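Local coordinates for protein EmGH1 (Erythrobacter marinus, PDB 5Z87) that probably acts as a family 3 glycoside hydrolase of the beta-glucosidase type, releasing sugar units from beta-linked glucosides, at residues E130-G134 / P144-A148; M147-F153 / S622-V627; M157-V161 / L408-M412; A164-E168 / L399-H405; V447-G451 / Y602-Q606. All coordinates share one frame; numbering follows the deposited sequence.

Interaction 1. Residues E130-G134 / P144-A148; sequences ECLHG and PQAMA
Gln145 turns its side-chain amide almost upright against the imidazole of His133, the two planes standing 82° apart, and brings OE1 obliquely to within 3.1 Å of the ring carbon CD2. The same oxygen rests on Leu132, 3.3 Å from CD2 of that residue, so one carbonyl fills the angle between a ring and an aliphatic branch. The bend at chi2 of Gln145 (56°) is what folds the amide back over its own backbone, where Ala146 N donates to OE1 at 2.8 Å, in the carbonyl plane and on a lone pair. With NE2 bonded to Glu194 and to the carbonyl of Gly451, both ends of the amide have partners and its rotation is fixed. His133 approaches from the other segment with CB 3.2 Å from Pro144 O, while its NE2 also reaches Gly451 O. Elsewhere, Leu132 CD1 meets Ala146 CB at 4.3 Å, a looser apolar touch. The contact thus packs the loop following strand 126-129 against the start of helix 146-150, with Gln145 in the N-cap position. Such strand-to-helix loops form the sugar site in TIM-barrel glycosidases, and this one carries Glu130, which hydrogen-bonds a dithiothreitol molecule in the pocket.

Interaction 2. Residues M147-F153 / S622-V627; sequences MAMACAF and SGKLPV
Met147 meets Val627 because its chain leaves the helix with CG anti to the backbone N (chi1 -173°) and then bends at chi3 (-85°), which swings CE across to Val627 CG1 at 3.9 Å, the two side chains crossing at about a right angle. Phe153 has CG anti to the carbonyl carbon (chi1 -73°), and Lys624 O meets its ring edge at CE1, 3.5 Å away, while Lys624 CB stands to one side of the ring plane, near CE1. Pro626 fits between, its CB 3.9 Å from Ala150 CB and its CD 3.5 Å from Cys151 SG. One nearly straight hydrogen bond joins the backbones, Lys624 N giving to a lone pair of Cys151 O at 2.8 Å, and Cys151 CA makes a C-H...O contact of 3.1 Å with Lys624 O. An alanine in place of Phe153 is likely to open a gap beside Lys624 and deprive Phe728 of its edge-to-face partner. Lys624 itself carries NZ away to a salt bridge with Asp705. This is a domain junction: the end of helix 146-150 in the family 3 N-terminal region packs on a loop of the C-terminal region, with the fibronectin type III-like domain reached through Phe728 and Asp705.

Interaction 3. Residues M157-V161 / L408-M412; sequences MVRQV and LARRM
Met412 and Met157 interlock across two helix segments that run roughly antiparallel, their axes 10.7 Å apart at closest and 150° between directions. Apolar packing supplies most of the contact. Met412 is bent at both chi2 and chi3, and this double turn drives CE against the backbone of the facing helix, 3.4 Å from both Met157 C and Val158 N. Around that methyl stand Met157 CB at 3.6 Å and Val161 CG2 at 3.7 Å, with Val158 CG2 a little farther off. Met157 answers in the reverse sense, its CE lying 3.6 Å from Met412 CA. At the other end of the pair, Leu408 lays CD2 on Val161 CA at 3.7 Å, while its CD1 faces the amide of Gln160. Met149 of helix 146-150 touches both Val161 and Met412.

A second kind of contact involves the flat polar groups on the more exposed flank. The guanidinium of Arg411 has Met157 CE over one face, offset toward the rim. Gln160 NE2 sits at its edge, 3.7 Å from Arg411 NH2, with amide and guanidinium only 25° from coplanar; since both nitrogens are donors, the approach is mere proximity.

The chemistry implies adhesion by flexible thioether chains and methyl groups, whose reach spans a rather wide helix separation, with charge kept to the outer border.

Interaction 4. Residues A164-E168 / L399-H405; sequences ATAKE and LARSTEH
His405 and Glu168 are joined by the one direct hydrogen bond between the segments, ND1 donating to OE2 at 2.7 Å and 167°. The carboxylate offers its anti lone pair, and its plane is only 13° from that of the imidazole, so the two flat groups meet nearly coplanar from opposite directions. His405 CG lies anti to the carbonyl carbon (chi1 -73°), which sends the ring toward Glu168 and Ala164. The hydroxyl OG1 of Thr141 also bonds to OE2, giving that oxygen a second grip.

Over one face of the same ring lies a CH-pi contact: Ala164 CB stands 3.4 Å from the centroid of the His405 ring, almost on its normal. A methyl on the face and a carboxylate at the edge together fix how the imidazole is turned.

Water-mediated bonding occupies the remaining nitrogen. A single water lies 2.9 Å from His405 NE2, accepts from Lys167 NZ at 2.7 Å and donates to Glu404 OE2 at 3.2 Å. It thereby bridges the lysine and the glutamate, whose charged atoms NZ and OE2 are 4.6 Å apart, beyond a salt bridge.

Leu399 adds apolar packing, its CD1 against Lys167 CB at 3.6 Å and over the Lys167 carbonyl. Within the 399-405 segment, a type II turn from Leu399 leads to Ser402, whose OG caps the helix by accepting from His405 N at 3.1 Å.

Chemically, ND1 acts as the donor toward a partner that would tend to make the imidazole more basic, whereas the nearby lysine would probably counter this; the histidine is a polar link between helices 155-171 and 403-416.

Interaction 5. Residues V447-G451 / Y602-Q606; sequences VHLGG and YPGEQ
Tyr602, with CG anti to the carbonyl carbon (chi1 -72°), lays its ring along the 447-451 loop, starting from CB, 3.8 Å from Leu449 O. At CG the ring comes under the peptide leading into Gly450, whose N sits over one face, offset toward the rim. The two edges then part company. On one, CD1 and CE1 run past His448 CB at 3.7 Å; on the other, CD2 and CE2 press on Gly450 CA, at 3.3 Å and 3.4 Å. A CB on Gly450 would collide with Tyr602 CD2, and the backbone angles call for glycine anyway. These loops follow strands 436-440 and 596-601, parallel members of the mixed sheet in the family 3 C-terminal domain, and so meet beyond the same end of it. The side chain also touches Glu194 and Ile580 of strand 574-580. A serine in place of Tyr602 would probably leave Gly450 without the ring face under its backbone and open a gap beside His448 CB. His448 directs its imidazole elsewhere, ND1 bonding to Glu536, which also takes the N-H of Gly450. Leu449 points CB away from the 602-606 loop, yet its CD2 returns to lie 3.4 Å from Gly604 C.

The five contacts cluster where the N-terminal and C-terminal regions of the family 3 fold meet. Interaction 1 opens the series along the chain and hands helix 146-150 on to interaction 2, which reaches forward to 622-627. Interactions 3, 4 and 5 all lie within that span, 4 inside 3, and 5 after both. Interactions 3 and 4, centres about 11 Å apart, both use helix 155-171 and helix 403-416, interaction 4 also taking in the turn before the latter. The centre of interaction 5 is about 9 Å from that of interaction 1, and Gln145 N bonds to Tyr602 O there. Arg401 of interaction 4 forms a salt bridge with Glu605 of interaction 5. The loop bearing pocket residue Glu130 is thereby tied into the domain interface.

Interaction 1. Residues E130-G134 / P144-A148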
# COMPACT_ATOMS: atom_id res chain seq x y z
N GLU A 130 -9.08 -1.49 29.90
CA GLU A 130 -8.24 -0.83 28.91
C GLU A 130 -7.37 0.20 29.62
O GLU A 130 -7.87 0.96 30.45
CB GLU A 130 -9.06 -0.15 27.82
CG GLU A 130 -10.03 -1.06 27.12
CD GLU A 130 -9.37 -1.97 26.09
OE1 GLU A 130 -10.09 -2.79 25.48
OE2 GLU A 130 -8.13 -1.87 25.90
N CYS A 131 -6.09 0.23 29.28
CA CYS A 131 -5.10 1.11 29.89
C CYS A 131 -4.22 1.77 28.84
O CYS A 131 -3.00 1.84 28.99
CB CYS A 131 -4.22 0.35 30.87
SG CYS A 131 -5.11 -0.24 32.35
N LEU A 132 -4.82 2.28 27.76
CA LEU A 132 -4.04 2.80 26.64
C LEU A 132 -3.18 3.98 27.05
O LEU A 132 -1.98 4.04 26.74
CB LEU A 132 -4.97 3.21 25.49
CG LEU A 132 -4.33 3.74 24.21
CD1 LEU A 132 -3.41 2.73 23.56
CD2 LEU A 132 -5.42 4.16 23.24
N HIS A 133 -3.77 4.94 27.76
CA HIS A 133 -3.09 6.16 28.19
C HIS A 133 -3.61 6.53 29.57
O HIS A 133 -4.00 7.67 29.83
CB HIS A 133 -3.29 7.28 27.17
CG HIS A 133 -4.72 7.65 26.97
ND1 HIS A 133 -5.35 8.63 27.71
CD2 HIS A 133 -5.67 7.13 26.15
CE1 HIS A 133 -6.61 8.72 27.33
NE2 HIS A 133 -6.84 7.82 26.40
N GLY A 134 -3.62 5.55 30.46
CA GLY A 134 -4.36 5.59 31.70
C GLY A 134 -5.52 4.61 31.68
O GLY A 134 -5.92 4.08 30.64
N PRO A 144 -1.54 11.86 28.42
CA PRO A 144 -1.59 12.13 26.98
C PRO A 144 -1.73 10.82 26.21
O PRO A 144 -1.27 9.77 26.65
CB PRO A 144 -0.25 12.82 26.69
CG PRO A 144 0.19 13.37 28.01
CD PRO A 144 -0.31 12.39 29.03
N GLN A 145 -2.39 10.90 25.06
CA GLN A 145 -2.57 9.73 24.21
C GLN A 145 -1.22 9.11 23.86
O GLN A 145 -0.16 9.72 23.99
CB GLN A 145 -3.36 10.13 22.96
CG GLN A 145 -3.73 8.99 22.01
CD GLN A 145 -4.52 7.88 22.70
OE1 GLN A 145 -4.00 7.14 23.53
NE2 GLN A 145 -5.79 7.75 22.33
N ALA A 146 -1.26 7.85 23.41
CA ALA A 146 -0.02 7.09 23.22
C ALA A 146 0.91 7.77 22.19
O ALA A 146 2.11 7.92 22.43
CB ALA A 146 -0.37 5.65 22.81
N MET A 147 0.36 8.21 21.05
CA MET A 147 1.21 8.88 20.06
C MET A 147 1.77 10.19 20.60
O MET A 147 2.93 10.53 20.33
CB MET A 147 0.45 9.12 18.76
CG MET A 147 1.36 9.66 17.64
SD MET A 147 0.66 9.31 16.03
CE MET A 147 1.25 7.64 15.71
N ALA A 148 0.97 10.95 21.35
CA ALA A 148 1.49 12.15 22.01
C ALA A 148 2.68 11.81 22.90
O ALA A 148 3.74 12.43 22.81
CB ALA A 148 0.39 12.82 22.83

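Interaction 2. Residues M147-F153 / S622-V627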
# COMPACT_ATOMS: atom_id res chain seq x y z
N MET A 147 0.36 8.21 21.05
CA MET A 147 1.21 8.88 20.06
C MET A 147 1.77 10.19 20.60
O MET A 147 2.93 10.53 20.33
CB MET A 147 0.45 9.12 18.76
CG MET A 147 1.36 9.66 17.64
SD MET A 147 0.66 9.31 16.03
CE MET A 147 1.25 7.64 15.71
N ALA A 148 0.97 10.95 21.35
CA ALA A 148 1.49 12.15 22.01
C ALA A 148 2.68 11.81 22.90
O ALA A 148 3.74 12.43 22.81
CB ALA A 148 0.39 12.82 22.83
N MET A 149 2.52 10.80 23.75
CA MET A 149 3.60 10.45 24.67
C MET A 149 4.83 9.97 23.92
O MET A 149 5.96 10.12 24.42
CB MET A 149 3.12 9.39 25.66
CG MET A 149 2.08 9.90 26.66
SD MET A 149 1.95 8.76 28.05
CE MET A 149 0.86 7.51 27.40
N ALA A 150 4.64 9.37 22.74
CA ALA A 150 5.79 8.95 21.94
C ALA A 150 6.63 10.15 21.51
O ALA A 150 7.83 10.00 21.24
CB ALA A 150 5.33 8.17 20.71
N CYS A 151 6.02 11.34 21.41
CA CYS A 151 6.78 12.52 20.99
C CYS A 151 7.75 12.96 22.05
O CYS A 151 8.68 13.71 21.74
CB CYS A 151 5.87 13.71 20.68
SG CYS A 151 4.60 13.45 19.47
N ALA A 152 7.56 12.51 23.29
CA ALA A 152 8.39 12.98 24.39
C ALA A 152 9.79 12.38 24.36
O ALA A 152 10.73 12.99 24.88
CB ALA A 152 7.71 12.66 25.73
N PHE A 153 9.94 11.20 23.77
CA PHE A 153 11.22 10.47 23.81
C PHE A 153 11.77 10.40 25.24
O PHE A 153 12.96 10.59 25.49
CB PHE A 153 12.24 11.08 22.83
CG PHE A 153 11.93 10.78 21.39
CD1 PHE A 153 10.89 11.44 20.74
CD2 PHE A 153 12.63 9.79 20.70
CE1 PHE A 153 10.56 11.15 19.41
CE2 PHE A 153 12.32 9.48 19.37
CZ PHE A 153 11.27 10.16 18.72
N SER A 622 10.08 20.46 23.61
CA SER A 622 11.14 19.49 23.35
C SER A 622 10.59 18.19 22.76
O SER A 622 11.33 17.21 22.70
CB SER A 622 11.89 19.17 24.64
OG SER A 622 11.10 18.36 25.50
N GLY A 623 9.32 18.15 22.37
CA GLY A 623 8.80 16.99 21.68
C GLY A 623 9.40 16.83 20.29
O GLY A 623 9.81 17.80 19.65
N LYS A 624 9.46 15.58 19.83
CA LYS A 624 9.92 15.23 18.49
C LYS A 624 8.88 14.34 17.83
O LYS A 624 8.21 13.55 18.49
CB LYS A 624 11.27 14.50 18.53
CG LYS A 624 12.40 15.27 19.21
CD LYS A 624 12.91 16.37 18.30
CE LYS A 624 14.31 16.79 18.67
NZ LYS A 624 14.84 17.83 17.75
N LEU A 625 8.75 14.46 16.51
CA LEU A 625 7.76 13.65 15.79
C LEU A 625 8.16 12.18 15.80
O LEU A 625 9.32 11.85 15.51
CB LEU A 625 7.60 14.15 14.36
CG LEU A 625 6.74 15.41 14.26
CD1 LEU A 625 6.75 15.95 12.84
CD2 LEU A 625 5.31 15.14 14.74
N PRO A 626 7.26 11.27 16.18
CA PRO A 626 7.57 9.83 16.11
C PRO A 626 7.08 9.18 14.82
O PRO A 626 7.17 7.94 14.70
CB PRO A 626 6.80 9.28 17.31
CG PRO A 626 5.53 10.14 17.32
CD PRO A 626 5.97 11.52 16.86
N VAL A 627 6.55 9.97 13.89
CA VAL A 627 6.17 9.54 12.56
C VAL A 627 6.74 10.55 11.57
O VAL A 627 7.12 11.66 11.93
CB VAL A 627 4.64 9.46 12.39
CG1 VAL A 627 4.06 8.31 13.16
CG2 VAL A 627 4.00 10.80 12.82

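Interaction 3. Residues M157-V161 / L408-M412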
# COMPACT_ATOMS: atom_id res chain seq x y z
N MET A 157 9.86 8.39 31.77
CA MET A 157 8.58 8.91 32.23
C MET A 157 7.41 8.04 31.78
O MET A 157 6.38 7.98 32.47
CB MET A 157 8.40 10.35 31.76
CG MET A 157 9.32 11.33 32.46
SD MET A 157 9.07 13.02 31.87
CE MET A 157 7.32 13.27 32.17
N VAL A 158 7.56 7.35 30.64
CA VAL A 158 6.54 6.40 30.20
C VAL A 158 6.34 5.32 31.26
O VAL A 158 5.20 4.98 31.61
CB VAL A 158 6.93 5.79 28.84
CG1 VAL A 158 6.00 4.64 28.49
CG2 VAL A 158 6.91 6.84 27.74
N ARG A 159 7.44 4.77 31.78
CA ARG A 159 7.36 3.74 32.81
C ARG A 159 6.60 4.25 34.04
O ARG A 159 5.75 3.54 34.59
CB ARG A 159 8.77 3.29 33.20
CG ARG A 159 8.79 2.07 34.11
CD ARG A 159 10.05 1.99 34.96
NE ARG A 159 10.20 3.13 35.87
CZ ARG A 159 9.47 3.33 36.97
NH1 ARG A 159 8.52 2.46 37.34
NH2 ARG A 159 9.69 4.41 37.72
N GLN A 160 6.88 5.49 34.46
CA GLN A 160 6.16 6.10 35.58
C GLN A 160 4.68 6.26 35.28
O GLN A 160 3.83 6.03 36.15
CB GLN A 160 6.76 7.46 35.91
CG GLN A 160 8.17 7.44 36.44
CD GLN A 160 8.76 8.84 36.47
OE1 GLN A 160 9.92 9.03 36.12
NE2 GLN A 160 7.97 9.82 36.88
N VAL A 161 4.35 6.68 34.06
CA VAL A 161 2.94 6.89 33.72
C VAL A 161 2.16 5.60 33.86
O VAL A 161 1.02 5.58 34.36
CB VAL A 161 2.81 7.47 32.30
CG1 VAL A 161 1.45 7.10 31.70
CG2 VAL A 161 2.98 8.97 32.35
N LEU A 408 2.11 14.32 37.17
CA LEU A 408 2.78 13.52 36.16
C LEU A 408 2.14 13.72 34.79
O LEU A 408 2.84 13.92 33.79
CB LEU A 408 2.77 12.04 36.56
CG LEU A 408 3.42 11.07 35.58
CD1 LEU A 408 4.87 11.47 35.31
CD2 LEU A 408 3.35 9.64 36.10
N ALA A 409 0.80 13.73 34.73
CA ALA A 409 0.12 13.96 33.46
C ALA A 409 0.46 15.34 32.88
O ALA A 409 0.58 15.49 31.66
CB ALA A 409 -1.38 13.82 33.65
N ARG A 410 0.59 16.35 33.74
CA ARG A 410 1.03 17.66 33.28
C ARG A 410 2.46 17.62 32.76
O ARG A 410 2.75 18.10 31.65
CB ARG A 410 0.89 18.67 34.41
CG ARG A 410 1.69 19.94 34.24
CD ARG A 410 0.79 21.04 33.75
NE ARG A 410 0.61 22.10 34.74
CZ ARG A 410 1.06 23.34 34.57
NH1 ARG A 410 1.71 23.66 33.45
NH2 ARG A 410 0.85 24.26 35.51
N ARG A 411 3.38 17.03 33.53
CA ARG A 411 4.77 16.99 33.11
C ARG A 411 4.97 16.19 31.82
O ARG A 411 5.83 16.53 31.00
CB ARG A 411 5.65 16.42 34.23
CG ARG A 411 6.12 17.45 35.25
CD ARG A 411 7.41 17.02 35.95
NE ARG A 411 7.38 15.62 36.37
CZ ARG A 411 8.34 14.72 36.11
NH1 ARG A 411 9.43 15.08 35.43
NH2 ARG A 411 8.21 13.46 36.54
N MET A 412 4.18 15.13 31.63
CA MET A 412 4.32 14.35 30.40
C MET A 412 3.94 15.19 29.19
O MET A 412 4.68 15.22 28.19
CB MET A 412 3.47 13.08 30.48
CG MET A 412 3.73 12.09 29.35
SD MET A 412 5.46 11.57 29.19
CE MET A 412 5.41 9.89 29.73

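Interaction 4. Residues A164-E168 / L399-H405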
# COMPACT_ATOMS: atom_id res chain seq x y z
N ALA A 164 1.73 4.44 37.50
CA ALA A 164 0.57 5.10 38.08
C ALA A 164 -0.73 4.48 37.57
O ALA A 164 -1.68 4.29 38.34
CB ALA A 164 0.59 6.60 37.78
N THR A 165 -0.77 4.16 36.28
CA THR A 165 -1.97 3.56 35.70
C THR A 165 -2.25 2.19 36.30
O THR A 165 -3.41 1.84 36.55
CB THR A 165 -1.82 3.45 34.18
OG1 THR A 165 -1.65 4.76 33.60
CG2 THR A 165 -3.04 2.78 33.58
N ALA A 166 -1.20 1.39 36.52
CA ALA A 166 -1.39 0.07 37.10
C ALA A 166 -1.95 0.16 38.52
O ALA A 166 -2.86 -0.59 38.89
CB ALA A 166 -0.07 -0.71 37.07
N LYS A 167 -1.41 1.08 39.33
CA LYS A 167 -1.92 1.31 40.68
C LYS A 167 -3.41 1.56 40.66
O LYS A 167 -4.17 0.96 41.42
CB LYS A 167 -1.21 2.49 41.33
CG LYS A 167 0.17 2.22 41.85
CD LYS A 167 0.78 3.52 42.38
CE LYS A 167 2.24 3.32 42.76
NZ LYS A 167 2.91 4.61 43.07
N GLU A 168 -3.84 2.49 39.79
CA GLU A 168 -5.25 2.84 39.73
C GLU A 168 -6.09 1.65 39.29
O GLU A 168 -7.21 1.44 39.78
CB GLU A 168 -5.46 4.05 38.79
CG GLU A 168 -4.69 5.31 39.22
CD GLU A 168 -5.18 6.60 38.55
OE1 GLU A 168 -6.23 6.61 37.86
OE2 GLU A 168 -4.49 7.63 38.74
N LEU A 399 -5.89 7.04 45.04
CA LEU A 399 -5.01 7.07 43.87
C LEU A 399 -5.62 7.82 42.70
O LEU A 399 -4.91 8.54 41.99
CB LEU A 399 -4.69 5.64 43.43
CG LEU A 399 -3.83 4.81 44.36
CD1 LEU A 399 -3.70 3.40 43.80
CD2 LEU A 399 -2.47 5.45 44.56
N ALA A 400 -6.92 7.64 42.48
CA ALA A 400 -7.57 8.18 41.30
C ALA A 400 -7.37 9.69 41.18
O ALA A 400 -7.82 10.46 42.03
CB ALA A 400 -9.06 7.85 41.34
N ARG A 401 -6.69 10.10 40.10
CA ARG A 401 -6.46 11.51 39.79
C ARG A 401 -5.83 12.23 40.97
O ARG A 401 -6.12 13.40 41.24
CB ARG A 401 -7.74 12.20 39.33
CG ARG A 401 -8.24 11.69 37.98
CD ARG A 401 -9.29 12.62 37.41
NE ARG A 401 -8.71 13.91 37.05
CZ ARG A 401 -9.31 15.08 37.22
NH1 ARG A 401 -10.52 15.14 37.77
NH2 ARG A 401 -8.69 16.19 36.85
N SER A 402 -4.97 11.52 41.68
CA SER A 402 -4.25 12.08 42.81
C SER A 402 -3.39 13.25 42.34
O SER A 402 -3.12 13.43 41.15
CB SER A 402 -3.37 11.03 43.46
OG SER A 402 -2.26 10.75 42.62
N THR A 403 -2.95 14.07 43.30
CA THR A 403 -2.17 15.24 42.93
C THR A 403 -0.86 14.83 42.26
O THR A 403 -0.44 15.45 41.27
CB THR A 403 -1.92 16.11 44.17
OG1 THR A 403 -3.14 16.80 44.48
CG2 THR A 403 -0.82 17.14 43.92
N GLU A 404 -0.24 13.76 42.74
CA GLU A 404 0.97 13.27 42.10
C GLU A 404 0.69 12.75 40.69
O GLU A 404 1.49 12.97 39.77
CB GLU A 404 1.60 12.18 42.97
CG GLU A 404 2.59 11.29 42.25
CD GLU A 404 3.14 10.20 43.16
OE1 GLU A 404 3.23 10.43 44.39
OE2 GLU A 404 3.48 9.11 42.65
N HIS A 405 -0.45 12.08 40.48
CA HIS A 405 -0.74 11.54 39.16
C HIS A 405 -1.16 12.64 38.19
O HIS A 405 -0.79 12.59 37.00
CB HIS A 405 -1.81 10.44 39.26
CG HIS A 405 -1.31 9.16 39.87
ND1 HIS A 405 -2.08 8.02 39.94
CD2 HIS A 405 -0.11 8.84 40.41
CE1 HIS A 405 -1.38 7.05 40.51
NE2 HIS A 405 -0.18 7.52 40.80
O HOH W 1 2.51 6.43 41.13

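Interaction 5. Residues V447-G451 / Y602-Q606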
# COMPACT_ATOMS: atom_id res chain seq x y z
N VAL A 447 -12.28 19.60 25.90
CA VAL A 447 -11.17 18.72 26.26
C VAL A 447 -11.10 17.59 25.24
O VAL A 447 -12.12 17.04 24.84
CB VAL A 447 -11.35 18.18 27.69
CG1 VAL A 447 -10.20 17.27 28.07
CG2 VAL A 447 -11.47 19.32 28.70
N HIS A 448 -9.89 17.23 24.81
CA HIS A 448 -9.74 16.11 23.88
C HIS A 448 -8.68 15.16 24.41
O HIS A 448 -7.51 15.53 24.55
CB HIS A 448 -9.43 16.60 22.48
CG HIS A 448 -10.60 17.27 21.85
ND1 HIS A 448 -11.62 16.56 21.25
CD2 HIS A 448 -10.98 18.57 21.82
CE1 HIS A 448 -12.55 17.40 20.83
NE2 HIS A 448 -12.18 18.63 21.16
N LEU A 449 -9.12 13.95 24.73
CA LEU A 449 -8.26 12.95 25.33
C LEU A 449 -7.98 11.76 24.42
O LEU A 449 -7.01 11.04 24.67
CB LEU A 449 -8.89 12.45 26.64
CG LEU A 449 -9.15 13.54 27.67
CD1 LEU A 449 -10.03 12.98 28.78
CD2 LEU A 449 -7.84 14.09 28.22
N GLY A 450 -8.77 11.56 23.38
CA GLY A 450 -8.51 10.51 22.43
C GLY A 450 -9.34 9.27 22.71
O GLY A 450 -10.06 9.16 23.71
N GLY A 451 -9.23 8.32 21.78
CA GLY A 451 -9.90 7.05 21.95
C GLY A 451 -9.49 6.36 23.24
O GLY A 451 -8.44 6.64 23.82
N TYR A 602 -3.06 14.56 21.38
CA TYR A 602 -4.04 14.69 22.46
C TYR A 602 -3.23 14.80 23.73
O TYR A 602 -2.57 13.82 24.12
CB TYR A 602 -5.00 13.51 22.52
CG TYR A 602 -6.01 13.47 21.40
CD1 TYR A 602 -6.65 14.63 20.97
CD2 TYR A 602 -6.32 12.28 20.75
CE1 TYR A 602 -7.58 14.60 19.94
CE2 TYR A 602 -7.25 12.24 19.74
CZ TYR A 602 -7.88 13.41 19.33
OH TYR A 602 -8.81 13.38 18.31
N PRO A 603 -3.19 15.97 24.38
CA PRO A 603 -2.18 16.20 25.42
C PRO A 603 -2.62 15.81 26.83
O PRO A 603 -1.97 16.17 27.81
CB PRO A 603 -1.92 17.71 25.30
CG PRO A 603 -3.21 18.25 24.84
CD PRO A 603 -3.87 17.21 23.99
N GLY A 604 -3.69 15.03 26.96
CA GLY A 604 -4.05 14.53 28.27
C GLY A 604 -4.84 15.54 29.07
O GLY A 604 -5.20 16.62 28.59
N GLU A 605 -5.12 15.19 30.33
CA GLU A 605 -6.10 15.96 31.09
C GLU A 605 -5.52 17.26 31.65
O GLU A 605 -6.28 18.18 31.95
CB GLU A 605 -6.71 15.10 32.20
CG GLU A 605 -5.72 14.63 33.23
CD GLU A 605 -6.41 14.20 34.52
OE1 GLU A 605 -7.11 13.16 34.52
OE2 GLU A 605 -6.28 14.93 35.53
N GLN A 606 -4.20 17.35 31.79
CA GLN A 606 -3.54 18.59 32.16
C GLN A 606 -3.00 19.34 30.94
O GLN A 606 -2.18 20.25 31.09
CB GLN A 606 -2.40 18.29 33.14
CG GLN A 606 -2.89 17.74 34.48
CD GLN A 606 -3.96 18.62 35.14
OE1 GLN A 606 -3.75 19.81 35.36
NE2 GLN A 606 -5.12 18.02 35.46